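Local coordinates for protein transcriptional regulator, MarR family (Methanosarcina mazei, PDB 3S2W) that probably binds DNA as a transcription factor of the MarR family, with a winged helix-turn-helix domain in each of two subunits, at residues P54-L59 with V108-K113. Sequence-based numbering, arbitrary orientation.
Sequences PFLMRL and VFLTEK
Leu59, on helix 54-59, faces Leu110 with their CA atoms 6.8 Å apart, where the helix passes strand 108-110 at 78° and the short axes come within 9.2 Å. The pairing illustrates how a helix seats on one face of a strand: alternate residues Val108 and Leu110 point toward it, while Phe109 between them points away and lays its ring against that of Phe95. Both methyls of Leu59 close on a single branch of valine, CD2 lying 3.3 Å from Val108 CG2, and the two side chains meet at about a right angle. Leu110 meets the base of the same side chain rather than its methyls. With its CG beside the backbone N (chi1 -68°), it brings CG to 3.8 Å from Leu59 CB and rests CD1 on the backbone carbonyl of Leu59, while its second methyl, CD2, extends to Leu56 CD1 at 3.7 Å. An alanine here lacks CG and both methyls, and is likely to leave a gap beside Leu59 CB, with Leu56 CD1 deprived of this neighbour. Nearby, Asp63 accepts a hydrogen bond from Leu110 N, and Leu70 of helix 67-74 packs on Val108. Wholly apolar between its side chains and buried, the contact relies on shape and exclusion of water to join the helix to the wing strand of the winged helix-turn-helix domain.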
loop_
_atom_site.group_PDB
_atom_site.type_symbol
_atom_site.label_atom_id
_atom_site.label_comp_id
_atom_site.label_asym_id
_atom_site.label_seq_id
_atom_site.Cartn_x
_atom_site.Cartn_y
_atom_site.Cartn_z
ATOM N N PRO A 54 -1.022 9.080 7.140
ATOM C CA PRO A 54 -2.371 8.950 6.582
ATOM C C PRO A 54 -3.421 9.572 7.517
ATOM O O PRO A 54 -4.274 10.299 7.009
ATOM C CB PRO A 54 -2.569 7.433 6.475
ATOM C CG PRO A 54 -1.243 6.850 6.626
ATOM C CD PRO A 54 -0.472 7.770 7.512
ATOM N N PHE A 55 -3.342 9.320 8.832
ATOM C CA PHE A 55 -4.199 10.002 9.837
ATOM C C PHE A 55 -4.047 11.519 9.813
ATOM O O PHE A 55 -5.018 12.251 9.672
ATOM C CB PHE A 55 -3.948 9.470 11.272
ATOM C CG PHE A 55 -4.231 7.996 11.419
ATOM C CD1 PHE A 55 -5.531 7.545 11.621
ATOM C CD2 PHE A 55 -3.199 7.056 11.302
ATOM C CE1 PHE A 55 -5.807 6.203 11.715
ATOM C CE2 PHE A 55 -3.470 5.698 11.404
ATOM C CZ PHE A 55 -4.776 5.270 11.608
ATOM N N LEU A 56 -2.828 12.005 9.956
ATOM C CA LEU A 56 -2.626 13.439 9.855
ATOM C C LEU A 56 -3.312 14.000 8.592
ATOM O O LEU A 56 -4.068 14.963 8.685
ATOM C CB LEU A 56 -1.141 13.760 9.889
ATOM C CG LEU A 56 -0.755 15.075 10.552
ATOM C CD1 LEU A 56 -1.344 15.188 11.957
ATOM C CD2 LEU A 56 0.765 15.231 10.581
HETATM N N MSE A 57 -3.085 13.385 7.429
HETATM C CA MSE A 57 -3.638 13.900 6.175
HETATM C C MSE A 57 -5.168 13.904 6.186
HETATM O O MSE A 57 -5.803 14.786 5.613
HETATM C CB MSE A 57 -3.117 13.108 4.955
HETATM C CG MSE A 57 -1.616 13.309 4.649
HETATM SE SE MSE A 57 -1.099 15.198 4.348
HETATM C CE MSE A 57 -1.797 15.464 2.541
ATOM N N ARG A 58 -5.758 12.916 6.844
ATOM C CA ARG A 58 -7.208 12.851 6.977
ATOM C C ARG A 58 -7.766 13.973 7.864
ATOM O O ARG A 58 -8.766 14.602 7.519
ATOM C CB ARG A 58 -7.621 11.484 7.522
ATOM C CG ARG A 58 -9.111 11.219 7.466
ATOM C CD ARG A 58 -9.635 11.354 6.062
ATOM N NE ARG A 58 -11.031 11.765 6.072
ATOM C CZ ARG A 58 -12.035 11.021 5.629
ATOM N NH1 ARG A 58 -11.809 9.819 5.114
ATOM N NH2 ARG A 58 -13.269 11.496 5.696
ATOM N N LEU A 59 -7.118 14.229 9.000
ATOM C CA LEU A 59 -7.549 15.314 9.867
ATOM C C LEU A 59 -7.527 16.666 9.156
ATOM O O LEU A 59 -8.363 17.518 9.450
ATOM C CB LEU A 59 -6.712 15.362 11.139
ATOM C CG LEU A 59 -7.009 14.180 12.036
ATOM C CD1 LEU A 59 -5.961 14.086 13.132
ATOM C CD2 LEU A 59 -8.407 14.341 12.604
ATOM N N VAL A 108 -10.783 13.021 17.588
ATOM C CA VAL A 108 -9.419 13.533 17.478
ATOM C C VAL A 108 -9.366 14.833 16.700
ATOM O O VAL A 108 -10.049 14.999 15.692
ATOM C CB VAL A 108 -8.397 12.481 16.948
ATOM C CG1 VAL A 108 -8.956 11.081 17.061
ATOM C CG2 VAL A 108 -7.999 12.777 15.533
ATOM N N PHE A 109 -8.563 15.760 17.214
ATOM C CA PHE A 109 -8.482 17.103 16.687
ATOM C C PHE A 109 -7.025 17.478 16.484
ATOM O O PHE A 109 -6.161 17.054 17.242
ATOM C CB PHE A 109 -9.067 18.086 17.690
ATOM C CG PHE A 109 -10.561 18.023 17.837
ATOM C CD1 PHE A 109 -11.375 18.911 17.140
ATOM C CD2 PHE A 109 -11.154 17.126 18.712
ATOM C CE1 PHE A 109 -12.763 18.885 17.279
ATOM C CE2 PHE A 109 -12.560 17.091 18.853
ATOM C CZ PHE A 109 -13.358 17.979 18.132
ATOM N N LEU A 110 -6.747 18.295 15.474
ATOM C CA LEU A 110 -5.409 18.864 15.309
ATOM C C LEU A 110 -5.144 19.917 16.379
ATOM O O LEU A 110 -6.031 20.710 16.715
ATOM C CB LEU A 110 -5.266 19.479 13.919
ATOM C CG LEU A 110 -5.263 18.456 12.776
ATOM C CD1 LEU A 110 -5.762 19.100 11.479
ATOM C CD2 LEU A 110 -3.859 17.793 12.600
ATOM N N THR A 111 -3.938 19.917 16.934
ATOM C CA THR A 111 -3.494 21.030 17.765
ATOM C C THR A 111 -2.954 22.147 16.867
ATOM O O THR A 111 -2.877 21.995 15.645
ATOM C CB THR A 111 -2.359 20.612 18.684
ATOM O OG1 THR A 111 -1.257 20.186 17.877
ATOM C CG2 THR A 111 -2.793 19.462 19.596
ATOM N N GLU A 112 -2.561 23.269 17.460
ATOM C CA GLU A 112 -1.983 24.336 16.648
ATOM C C GLU A 112 -0.709 23.867 15.963
ATOM O O GLU A 112 -0.544 24.060 14.761
ATOM C CB GLU A 112 -1.762 25.625 17.455
ATOM C CG GLU A 112 -2.933 26.598 17.329
ATOM C CD GLU A 112 -3.198 27.014 15.875
ATOM O OE1 GLU A 112 -2.253 27.495 15.214
ATOM O OE2 GLU A 112 -4.343 26.855 15.392
ATOM N N LYS A 113 0.184 23.239 16.729
ATOM C CA LYS A 113 1.372 22.594 16.160
ATOM C C LYS A 113 1.015 21.722 14.936
ATOM O O LYS A 113 1.641 21.822 13.892
ATOM C CB LYS A 113 2.078 21.753 17.228
ATOM C CG LYS A 113 3.533 21.424 16.935
ATOM C CD LYS A 113 4.122 20.516 18.023
ATOM C CE LYS A 113 5.648 20.481 17.986
ATOM N NZ LYS A 113 6.222 19.661 19.094
#